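Local coordinates for microcin B17-processing protein McbB (Escherichia coli str. K-12 substr. MG1655, PDB 6GRH) that takes part in converting the inactive precursor of the antibiotic peptide microcin B17 into its active form, at residues B[20-25]-B[42-47]; B[61-66]-B[75-80]. All coordinates share one frame; numbering follows the deposited sequence.

Contact 1. Residues B[20-25]-B[42-47]; sequences IISRNT and GMKKVL
Two first torsions near 180° bring the side chains of strand and helix into touch here: that of Ile20 (chi1 174°) swings CG1 clear of the strand's own backbone nitrogen and in the direction of the helix, while that of Lys44 (chi1 172°) launches a fully extended chain toward Ser22. Ile20 then turns at its second torsion (77°), and this bend sets its terminal CD1 against CD1 of Leu47 at 3.8 Å. The two side chains lie nearly perpendicular, so they meet methyl to methyl instead of lying alongside each other. The other branch of Ile20 stays closer to the helix backbone, its CG2 4.2 Å from O of Leu47, a loose approach, and the CA atoms of Ile20 and Leu47 are 6.8 Å apart.

The pairing shows how two periodicities are matched. Ile20 and Ser22, alternate residues of strand 13-23, both direct their side chains at the helix, where Lys44 and Leu47 stand three residues apart on one face. This is the packing of the first helix, 41-52, on the antiparallel sheet of the N-terminal domain, whose small winged-helix-like arrangement is consistent with the RiPP recognition elements of peptide-modifying enzymes. The intervening Ile21 and Arg23 point the other way and pack on Met227 and Tyr225 of the second McbB subunit.

Toward the strand's end the chemistry turns polar. OG of Ser22 is 3.4 Å from CE of Lys44 and equally 3.4 Å from NZ of Lys44, so the tip of the lysine reaches the hydroxyl broadly, with methylene as well as amino group. OG of Ser22 is hydrogen-bonded to OG1 of Thr27 on strand 26-31, whose side chain Lys44 also touches, and Ser22 is exposed at this edge.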
# COMPACT_ATOMS: atom_id res chain seq x y z
N ILE B 20 -37.97 -24.67 7.66
CA ILE B 20 -38.96 -25.58 7.14
C ILE B 20 -40.28 -24.98 7.59
O ILE B 20 -40.55 -24.97 8.78
CB ILE B 20 -38.74 -27.04 7.62
CG1 ILE B 20 -39.89 -27.97 7.17
CG2 ILE B 20 -38.58 -27.18 9.14
CD1 ILE B 20 -39.82 -28.37 5.72
N ILE B 21 -41.09 -24.48 6.66
CA ILE B 21 -42.33 -23.75 7.00
C ILE B 21 -43.56 -24.43 6.41
O ILE B 21 -43.47 -25.09 5.38
CB ILE B 21 -42.27 -22.26 6.58
CG1 ILE B 21 -42.09 -22.11 5.06
CG2 ILE B 21 -41.12 -21.58 7.32
CD1 ILE B 21 -42.00 -20.68 4.56
N SER B 22 -44.70 -24.26 7.07
CA SER B 22 -45.93 -24.97 6.71
C SER B 22 -47.15 -24.09 6.85
O SER B 22 -47.24 -23.30 7.78
CB SER B 22 -46.13 -26.21 7.58
OG SER B 22 -45.07 -27.13 7.42
N ARG B 23 -48.08 -24.23 5.92
CA ARG B 23 -49.38 -23.60 6.00
C ARG B 23 -50.35 -24.38 5.11
O ARG B 23 -50.02 -24.68 3.95
CB ARG B 23 -49.30 -22.15 5.56
CG ARG B 23 -50.55 -21.35 5.85
CD ARG B 23 -50.67 -20.19 4.88
NE ARG B 23 -51.96 -19.49 4.99
CZ ARG B 23 -52.25 -18.52 5.86
NH1 ARG B 23 -51.36 -18.09 6.76
NH2 ARG B 23 -53.47 -17.97 5.83
N ASN B 24 -51.53 -24.69 5.66
CA ASN B 24 -52.53 -25.57 5.01
C ASN B 24 -51.86 -26.93 4.76
O ASN B 24 -51.29 -27.50 5.69
CB ASN B 24 -53.10 -24.92 3.73
N THR B 25 -51.86 -27.40 3.51
CA THR B 25 -51.15 -28.64 3.17
C THR B 25 -49.80 -28.39 2.48
O THR B 25 -49.20 -29.32 1.93
CB THR B 25 -52.03 -29.48 2.23
OG1 THR B 25 -52.21 -28.76 1.01
CG2 THR B 25 -53.39 -29.78 2.87
N GLY B 42 -42.81 -38.01 5.95
CA GLY B 42 -41.62 -38.46 6.64
C GLY B 42 -40.43 -37.50 6.55
O GLY B 42 -39.74 -37.24 7.54
N MET B 43 -40.18 -36.95 5.37
CA MET B 43 -39.06 -36.04 5.22
C MET B 43 -39.39 -34.72 5.93
O MET B 43 -38.50 -34.11 6.49
CB MET B 43 -38.71 -35.82 3.76
CG MET B 43 -37.51 -34.93 3.52
SD MET B 43 -35.93 -35.46 4.26
CE MET B 43 -35.53 -36.84 3.17
N LYS B 44 -40.66 -34.31 5.94
CA LYS B 44 -41.04 -33.11 6.71
C LYS B 44 -40.66 -33.31 8.19
O LYS B 44 -40.02 -32.47 8.79
CB LYS B 44 -42.54 -32.83 6.57
CG LYS B 44 -43.07 -31.72 7.47
CD LYS B 44 -44.55 -31.46 7.21
CE LYS B 44 -45.06 -30.42 8.19
NZ LYS B 44 -46.50 -30.14 8.03
N LYS B 45 -41.04 -34.46 8.74
CA LYS B 45 -40.70 -34.82 10.12
C LYS B 45 -39.20 -34.79 10.40
O LYS B 45 -38.77 -34.25 11.41
CB LYS B 45 -41.30 -36.20 10.49
N VAL B 46 -38.41 -35.36 9.50
CA VAL B 46 -36.95 -35.35 9.62
C VAL B 46 -36.42 -33.92 9.66
O VAL B 46 -35.66 -33.57 10.56
CB VAL B 46 -36.31 -36.16 8.46
CG1 VAL B 46 -34.80 -35.97 8.41
CG2 VAL B 46 -36.65 -37.64 8.61
N LEU B 47 -36.85 -33.10 8.70
CA LEU B 47 -36.41 -31.73 8.63
C LEU B 47 -36.79 -30.94 9.89
O LEU B 47 -35.98 -30.19 10.39
CB LEU B 47 -36.94 -31.05 7.36
CG LEU B 47 -36.42 -31.61 6.06
CD1 LEU B 47 -37.28 -31.12 4.89
CD2 LEU B 47 -34.94 -31.29 5.86

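Contact 2. Residues B[61-66]-B[75-80]; sequences LLDKLL and KGKEFL
Helices 59-68 and 73-82 meet steeply, their short segments 61-66 and 75-80 crossing at 110° with axes 10.8 Å apart at closest approach. The backbones draw nearest where the second helix has no side chain: CA of Gly76 lies 7.0 Å from CA of Leu66, and CD2 of Leu66 comes over the bare glycine, 4.2 Å from its CA. The other methyl of the same leucine, CD1, is 4.1 Å from CG of Lys77, so one forked side chain spans two consecutive residues.

Leu62 is equally divided. A first torsion of 176° turns its fork toward the second helix, where CD2 lies 4.0 Å from CG of Lys77 and CD1 4.0 Å from CD1 of Leu80; the two leucines run antiparallel past one another. The root of Lys77 thus sits against both Leu62 and Leu66, acting as an apolar residue for the first part of its length.

Beyond CG the lysine chain runs extended along the edge of this leucine patch and carries its ammonium to Asp63. NZ of Lys77 donates to OD1 of Asp63 in a salt bridge, although the modelled 2.5 Å is doubtfully short because that oxygen is crowded in the model. Glu59, one turn earlier on helix 59-68, forms a second salt bridge to the same ammonium, so two carboxylates probably share its charge.

The steep crossing of consecutive helices resembles the helix-turn-helix of winged-helix folds. Ile86 of strand 86-88 lies against both Leu62 and Leu80, and Ile71 in the connecting loop covers Leu66, while Phe79 faces strand 34-38 through Val36 and Ile38 and stacks edge-to-face on an aromatic side chain of another protein's chain.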
# COMPACT_ATOMS: atom_id res chain seq x y z
N LEU B 61 -27.74 -41.01 14.94
CA LEU B 61 -29.06 -40.40 15.19
C LEU B 61 -29.72 -39.97 13.88
O LEU B 61 -30.93 -40.06 13.76
CB LEU B 61 -28.98 -39.19 16.14
CG LEU B 61 -28.72 -39.44 17.63
CD1 LEU B 61 -28.30 -38.13 18.28
CD2 LEU B 61 -29.91 -40.08 18.34
N LEU B 62 -28.94 -39.50 12.92
CA LEU B 62 -29.50 -39.13 11.62
C LEU B 62 -30.13 -40.37 10.98
O LEU B 62 -31.29 -40.32 10.60
CB LEU B 62 -28.45 -38.52 10.70
CG LEU B 62 -28.95 -38.20 9.27
CD1 LEU B 62 -30.18 -37.30 9.30
CD2 LEU B 62 -27.87 -37.57 8.44
N ASP B 63 -29.38 -41.47 10.95
CA ASP B 63 -29.89 -42.76 10.47
C ASP B 63 -31.18 -43.18 11.16
O ASP B 63 -32.14 -43.58 10.51
CB ASP B 63 -28.84 -43.87 10.64
CG ASP B 63 -27.67 -43.73 9.68
OD1 ASP B 63 -27.67 -42.76 8.88
OD2 ASP B 63 -26.75 -44.56 9.72
N LYS B 64 -31.18 -43.08 12.49
CA LYS B 64 -32.35 -43.39 13.32
C LYS B 64 -33.55 -42.50 12.92
O LYS B 64 -34.64 -42.98 12.74
CB LYS B 64 -31.99 -43.18 14.80
CG LYS B 64 -32.90 -43.85 15.82
CD LYS B 64 -32.11 -44.20 17.09
CE LYS B 64 -32.99 -44.43 18.31
NZ LYS B 64 -34.12 -45.36 18.06
N LEU B 65 -33.30 -41.21 12.77
CA LEU B 65 -34.32 -40.26 12.33
C LEU B 65 -34.94 -40.67 10.99
O LEU B 65 -36.17 -40.70 10.83
CB LEU B 65 -33.72 -38.86 12.20
CG LEU B 65 -34.47 -37.67 12.77
CD1 LEU B 65 -34.91 -37.85 14.22
CD2 LEU B 65 -33.55 -36.46 12.63
N LEU B 66 -34.07 -41.01 10.04
CA LEU B 66 -34.50 -41.47 8.72
C LEU B 66 -35.27 -42.80 8.78
O LEU B 66 -36.32 -42.94 8.15
CB LEU B 66 -33.30 -41.57 7.76
CG LEU B 66 -32.65 -40.23 7.42
CD1 LEU B 66 -31.26 -40.44 6.81
CD2 LEU B 66 -33.55 -39.45 6.48
N LYS B 75 -30.62 -42.41 0.21
CA LYS B 75 -31.41 -41.45 -0.58
C LYS B 75 -31.76 -40.21 0.26
O LYS B 75 -31.65 -39.11 -0.23
CB LYS B 75 -32.67 -42.07 -1.15
CG LYS B 75 -32.40 -43.17 -2.17
CD LYS B 75 -33.69 -43.80 -2.64
CE LYS B 75 -33.42 -45.13 -3.32
NZ LYS B 75 -34.64 -45.73 -3.88
N GLY B 76 -32.14 -40.42 1.51
CA GLY B 76 -32.39 -39.33 2.45
C GLY B 76 -31.19 -38.44 2.69
O GLY B 76 -31.31 -37.21 2.64
N LYS B 77 -30.03 -39.04 2.93
CA LYS B 77 -28.80 -38.29 3.14
C LYS B 77 -28.39 -37.47 1.92
O LYS B 77 -28.04 -36.30 2.06
CB LYS B 77 -27.65 -39.19 3.53
CG LYS B 77 -27.65 -39.52 5.01
CD LYS B 77 -26.65 -40.62 5.26
CE LYS B 77 -26.84 -41.18 6.65
NZ LYS B 77 -26.34 -42.58 6.74
N GLU B 78 -28.47 -38.09 0.75
CA GLU B 78 -28.19 -37.42 -0.53
C GLU B 78 -29.09 -36.19 -0.74
O GLU B 78 -28.63 -35.14 -1.22
CB GLU B 78 -28.38 -38.41 -1.69
CG GLU B 78 -27.79 -37.91 -3.00
CD GLU B 78 -28.01 -38.89 -4.15
OE1 GLU B 78 -28.69 -39.94 -3.98
OE2 GLU B 78 -27.49 -38.58 -5.25
N PHE B 79 -30.36 -36.32 -0.40
CA PHE B 79 -31.30 -35.21 -0.47
C PHE B 79 -30.88 -34.08 0.49
O PHE B 79 -30.82 -32.92 0.10
CB PHE B 79 -32.73 -35.68 -0.15
CG PHE B 79 -33.73 -34.57 -0.03
CD1 PHE B 79 -34.34 -34.05 -1.16
CD2 PHE B 79 -34.01 -34.00 1.19
CE1 PHE B 79 -35.25 -33.03 -1.07
CE2 PHE B 79 -34.92 -32.96 1.28
CZ PHE B 79 -35.55 -32.49 0.15
N LEU B 80 -30.58 -34.45 1.73
CA LEU B 80 -30.23 -33.48 2.76
C LEU B 80 -28.93 -32.75 2.42
O LEU B 80 -28.82 -31.57 2.70
CB LEU B 80 -30.14 -34.15 4.13
CG LEU B 80 -31.47 -34.71 4.67
CD1 LEU B 80 -31.25 -35.59 5.90
CD2 LEU B 80 -32.45 -33.61 4.99

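In the fold
Both contacts belong to the small N-terminal domain, on the same side of the chain's centre, with about 15 Å between their centres. Contact 1 joins sheet to helix and is only partly buried, passing from apolar packing to a polar, exposed strand end; contact 2 joins two helices, is buried, and brings in charge where a lysine pairs with Asp63 at the edge of the leucines. They share no element but are continuous: helix 41-52 rests on helix 73-82, with CD2 of Leu47 3.5 Å from CD2 of Leu80 and CE of Met43 3.8 Å from CD2 of Phe79. Each contains a lysine whose extended chain reaches across, one to a hydroxyl, the other to a carboxylate.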